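Local structure of type ii site-specific deoxyribonuclease (Klebsiella pneumoniae, 6EKR) at residues Y44-F48 against K239-H243; N108-Y112 against Y264-I268. The protein is probably a type IIP restriction endonuclease of the PD-(D/E)xK nuclease superfamily, cleaving double-stranded DNA at a specific short sequence. The protein carries 2 engineered substitutions. All coordinates share one frame; numbering follows the deposited sequence.

Contact 1: residues Y44-F48 against K239-H243; sequences YFGSF and KKVNH. With SO4 (sulfate ion), chain E.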
# COMPACT_ATOMS: atom_id res chain seq x y z
N TYR A 44 -15.21 22.70 18.53
CA TYR A 44 -13.80 22.80 18.18
C TYR A 44 -13.07 21.59 18.76
O TYR A 44 -13.28 21.22 19.91
CB TYR A 44 -13.18 24.11 18.70
CG TYR A 44 -11.67 24.11 18.65
CD1 TYR A 44 -10.99 24.62 17.54
CD2 TYR A 44 -10.92 23.55 19.69
CE1 TYR A 44 -9.61 24.59 17.49
CE2 TYR A 44 -9.54 23.51 19.64
CZ TYR A 44 -8.89 24.03 18.54
OH TYR A 44 -7.51 23.99 18.51
N PHE A 45 -12.21 20.97 17.97
CA PHE A 45 -11.55 19.76 18.39
C PHE A 45 -10.06 19.96 18.62
O PHE A 45 -9.54 19.61 19.68
CB PHE A 45 -11.76 18.65 17.35
CG PHE A 45 -10.85 17.48 17.52
CD1 PHE A 45 -11.10 16.52 18.50
CD2 PHE A 45 -9.74 17.31 16.70
CE1 PHE A 45 -10.26 15.43 18.66
CE2 PHE A 45 -8.90 16.23 16.86
CZ PHE A 45 -9.16 15.29 17.84
N GLY A 46 -9.37 20.51 17.62
CA GLY A 46 -7.93 20.63 17.63
C GLY A 46 -7.46 21.40 16.42
O GLY A 46 -8.26 21.74 15.54
N SER A 47 -6.17 21.67 16.36
CA SER A 47 -5.62 22.47 15.27
C SER A 47 -4.44 21.80 14.61
O SER A 47 -3.75 20.97 15.21
CB SER A 47 -5.19 23.84 15.79
OG SER A 47 -6.30 24.57 16.27
N PHE A 48 -4.22 22.16 13.35
CA PHE A 48 -2.94 21.88 12.71
C PHE A 48 -2.08 23.12 12.87
O PHE A 48 -2.58 24.26 12.78
CB PHE A 48 -3.11 21.53 11.23
CG PHE A 48 -1.83 21.58 10.44
CD1 PHE A 48 -0.91 20.54 10.53
CD2 PHE A 48 -1.55 22.67 9.63
CE1 PHE A 48 0.29 20.57 9.81
CE2 PHE A 48 -0.35 22.71 8.90
CZ PHE A 48 0.57 21.65 8.99
N LYS A 239 -5.46 16.01 21.05
CA LYS A 239 -6.38 17.01 20.51
C LYS A 239 -5.66 17.97 19.57
O LYS A 239 -5.53 19.16 19.85
CB LYS A 239 -7.10 17.77 21.63
CG LYS A 239 -8.43 17.15 22.05
CD LYS A 239 -9.38 18.20 22.65
CE LYS A 239 -10.78 17.64 22.76
NZ LYS A 239 -11.79 18.72 22.63
N LYS A 240 -5.16 17.42 18.47
CA LYS A 240 -4.56 18.22 17.40
C LYS A 240 -4.55 17.42 16.10
O LYS A 240 -4.76 16.20 16.12
CB LYS A 240 -3.14 18.69 17.77
CG LYS A 240 -2.16 17.58 18.04
CD LYS A 240 -0.77 18.06 17.77
CE LYS A 240 0.13 16.90 17.38
NZ LYS A 240 1.55 17.32 17.16
N VAL A 241 -4.33 18.11 14.98
CA VAL A 241 -4.42 17.49 13.66
C VAL A 241 -3.09 17.53 12.91
O VAL A 241 -2.46 18.58 12.79
CB VAL A 241 -5.54 18.14 12.80
CG1 VAL A 241 -5.66 17.46 11.45
CG2 VAL A 241 -6.88 18.11 13.53
N ASN A 242 -2.66 16.36 12.43
CA ASN A 242 -1.49 16.28 11.56
C ASN A 242 -1.90 16.32 10.11
O ASN A 242 -3.06 16.09 9.78
CB ASN A 242 -0.70 14.99 11.82
CG ASN A 242 -0.34 14.80 13.27
OD1 ASN A 242 0.15 15.72 13.94
ND2 ASN A 242 -0.57 13.59 13.78
N HIS A 243 -0.94 16.61 9.25
CA HIS A 243 -1.11 16.55 7.81
C HIS A 243 -0.04 15.58 7.34
O HIS A 243 1.15 15.87 7.42
CB HIS A 243 -0.88 17.95 7.21
CG HIS A 243 -2.05 18.88 7.33
ND1 HIS A 243 -2.16 20.02 6.57
CD2 HIS A 243 -3.15 18.85 8.12
CE1 HIS A 243 -3.28 20.65 6.87
NE2 HIS A 243 -3.90 19.96 7.81
S SO4 E . 2.26 14.08 16.72
O1 SO4 E . 0.88 13.63 16.62
O2 SO4 E . 2.51 15.15 15.75
O3 SO4 E . 2.50 14.59 18.07
O4 SO4 E . 3.17 12.97 16.45
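Two torsions set up the stack between Phe48 and His243. The Phe48 ring swings to the side of its own carbonyl carbon, trans to the backbone N (chi1 165°). His243 turns its imidazole the other way, next to its backbone N. The rings meet face to face, with centroids 3.8 Å apart and planes only 6° off parallel. ND1 of His243 lies over the middle of the Phe48 ring, so the overlap is nearly complete. NE2 of His243 is hydrogen-bonded to the Tyr56 hydroxyl, which helps to set how the imidazole is turned.

Strand 41-49 of the three-stranded antiparallel sheet meets strand 240-243 of the two-stranded hairpin sheet. The strands run in the same general direction, splayed by 39°, and one backbone bond joins them. Val241 N donates to Ser47 O over 2.9 Å. The bond is almost straight at the hydrogen, but the donor stands well above the carbonyl plane. Next to it, CA of Phe48 makes a CH contact with Val241 O at 3.3 Å. Val241 CG2 meets the edge of the Phe45 ring, 4.3 Å from CE2. The extended Lys239 chain runs past Phe45 O, with CD at 3.3 Å. Phe45 and Gly46 form a classic beta bulge opposite Tyr56. Within 44-48, Tyr44 OH and Ser47 OG share a hydrogen bond of 2.6 Å.

Lys240 and Asn242 leave the strand on the side away from 44-48, and their ends reach a sulfate. Lys240 NZ binds its O2 at 2.8 Å, and Asn242 ND2 binds O1 at 3.2 Å. The sulfate probably comes from the crystallisation liquor. The clustered donors of Lys238, Lys240 and Asn242 nevertheless bind an anion; whether DNA phosphate does likewise is not established.

Contact 2: residues N108-Y112 against Y264-I268; sequences NKIIY and YYCDI
The hydroxyl of Tyr112 is gripped from two directions, and one of its partners leads across to Asp267. The backbone N of Arg70 bonds to it, and so does a water 2.6 Å from Tyr112 OH. This water, in the plane of the tyrosine ring, donates in turn to Asp267 OD2 at 3.2 Å. The same carboxylate oxygen also bonds to Tyr56 OH.

The direct polar link is made by Asn108. Its ND2 donates to Cys266 O over 3.1 Å. The bond is nearly straight, with an N-H...O angle of 167°. The carbonyl oxygen lies in the asparagine amide plane and receives the donor on a lone pair. OD1 of the same amide takes weak bonds from Met286 N and Gly287 N, so both ends of the group are used.

Cys266 lies between these polar links. With chi1 of Tyr112 at -173°, the phenol reaches past the cysteine, and CD1 packs against Cys266 CB. Cys266 SG sits at the edge of the Tyr112 ring, 5.2 Å from its centroid. Ile111 CG2 lies 4.2 Å from Cys266 SG.

The contact is buried. It joins helix 101-125 to the loop leading out of strand 262-265 of the mixed sheet. Strand 283-285 touches Asn108, while helix 286-298 packs on both Ile111 and Cys266.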
# COMPACT_ATOMS: atom_id res chain seq x y z
N ASN A 108 -16.34 23.46 -4.00
CA ASN A 108 -15.45 22.86 -3.04
C ASN A 108 -16.15 22.59 -1.72
O ASN A 108 -16.08 21.48 -1.20
CB ASN A 108 -14.23 23.74 -2.81
CG ASN A 108 -13.06 22.96 -2.27
OD1 ASN A 108 -12.57 22.05 -2.92
ND2 ASN A 108 -12.60 23.33 -1.08
N LYS A 109 -16.84 23.60 -1.20
CA LYS A 109 -17.51 23.48 0.09
C LYS A 109 -18.66 22.48 0.05
O LYS A 109 -18.91 21.77 1.05
CB LYS A 109 -18.03 24.84 0.56
CG LYS A 109 -17.00 25.70 1.26
CD LYS A 109 -17.66 26.85 2.02
CE LYS A 109 -16.60 27.82 2.57
NZ LYS A 109 -17.05 28.60 3.77
N ILE A 110 -19.35 22.42 -1.09
CA ILE A 110 -20.47 21.48 -1.27
C ILE A 110 -19.92 20.05 -1.31
O ILE A 110 -20.37 19.20 -0.54
CB ILE A 110 -21.34 21.80 -2.55
CG1 ILE A 110 -22.20 23.07 -2.36
CG2 ILE A 110 -22.22 20.63 -2.93
CD1 ILE A 110 -23.12 23.09 -1.16
N ILE A 111 -18.95 19.80 -2.18
CA ILE A 111 -18.37 18.46 -2.27
C ILE A 111 -17.88 18.05 -0.88
O ILE A 111 -18.20 16.96 -0.41
CB ILE A 111 -17.24 18.39 -3.31
CG1 ILE A 111 -17.82 18.49 -4.72
CG2 ILE A 111 -16.46 17.09 -3.19
CD1 ILE A 111 -16.85 19.04 -5.75
N TYR A 112 -17.12 18.93 -0.23
CA TYR A 112 -16.57 18.66 1.10
C TYR A 112 -17.66 18.21 2.06
O TYR A 112 -17.56 17.16 2.68
CB TYR A 112 -15.84 19.89 1.67
CG TYR A 112 -15.10 19.63 2.96
CD1 TYR A 112 -13.89 18.95 2.97
CD2 TYR A 112 -15.61 20.08 4.18
CE1 TYR A 112 -13.20 18.71 4.15
CE2 TYR A 112 -14.93 19.84 5.38
CZ TYR A 112 -13.72 19.15 5.35
OH TYR A 112 -13.02 18.91 6.50
N TYR A 264 -5.84 17.17 -6.37
CA TYR A 264 -6.91 18.04 -5.91
C TYR A 264 -7.37 17.69 -4.50
O TYR A 264 -7.50 16.51 -4.15
CB TYR A 264 -8.07 18.03 -6.91
CG TYR A 264 -7.65 18.38 -8.33
CD1 TYR A 264 -7.78 19.68 -8.81
CD2 TYR A 264 -7.10 17.43 -9.18
CE1 TYR A 264 -7.38 20.01 -10.10
CE2 TYR A 264 -6.70 17.75 -10.46
CZ TYR A 264 -6.85 19.05 -10.92
OH TYR A 264 -6.46 19.38 -12.19
N TYR A 265 -7.58 18.72 -3.68
CA TYR A 265 -8.04 18.55 -2.32
C TYR A 265 -9.11 19.56 -1.97
O TYR A 265 -9.09 20.68 -2.45
CB TYR A 265 -6.89 18.74 -1.33
CG TYR A 265 -5.83 17.67 -1.33
CD1 TYR A 265 -5.93 16.55 -0.50
CD2 TYR A 265 -4.71 17.79 -2.15
CE1 TYR A 265 -4.94 15.58 -0.50
CE2 TYR A 265 -3.71 16.82 -2.15
CZ TYR A 265 -3.83 15.72 -1.33
OH TYR A 265 -2.83 14.78 -1.35
N CYS A 266 -10.05 19.15 -1.13
CA CYS A 266 -10.96 20.08 -0.52
C CYS A 266 -10.17 20.87 0.49
O CYS A 266 -10.28 22.09 0.58
CB CYS A 266 -12.07 19.33 0.20
SG CYS A 266 -13.40 18.87 -0.86
N ASP A 267 -9.36 20.14 1.25
CA ASP A 267 -8.56 20.69 2.31
C ASP A 267 -7.12 20.39 1.94
O ASP A 267 -6.57 19.36 2.32
CB ASP A 267 -8.97 20.03 3.63
CG ASP A 267 -8.14 20.47 4.82
OD1 ASP A 267 -7.27 21.36 4.69
OD2 ASP A 267 -8.37 19.91 5.91
N ILE A 268 -6.51 21.29 1.17
CA ILE A 268 -5.14 21.12 0.72
C ILE A 268 -4.19 21.26 1.89
O ILE A 268 -4.23 22.27 2.60
CB ILE A 268 -4.74 22.15 -0.35
CG1 ILE A 268 -5.64 22.03 -1.58
CG2 ILE A 268 -3.31 21.91 -0.77
CD1 ILE A 268 -5.74 23.30 -2.40
O HOH W 1 -10.72 17.78 6.50

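In the fold
Contact 2 belongs to the core and contact 1 to a partly buried region nearer the surface. Their centres are about 18 Å apart and they do not touch. Along the chain their segments alternate. Contact 1 joins strands of two small antiparallel sheets, whereas contact 2 sets a long helix against the loop after a strand of the mixed sheet. Tyr56, on strand 53-61, is common to both: its hydroxyl bonds to a histidine in the first and an aspartate in the second. The chemistry follows the setting. Contact 1 combines ring stacking with lysines and an asparagine that hold an anion, while contact 2 relies on an amide, a bridging water and a thiol among apolar groups.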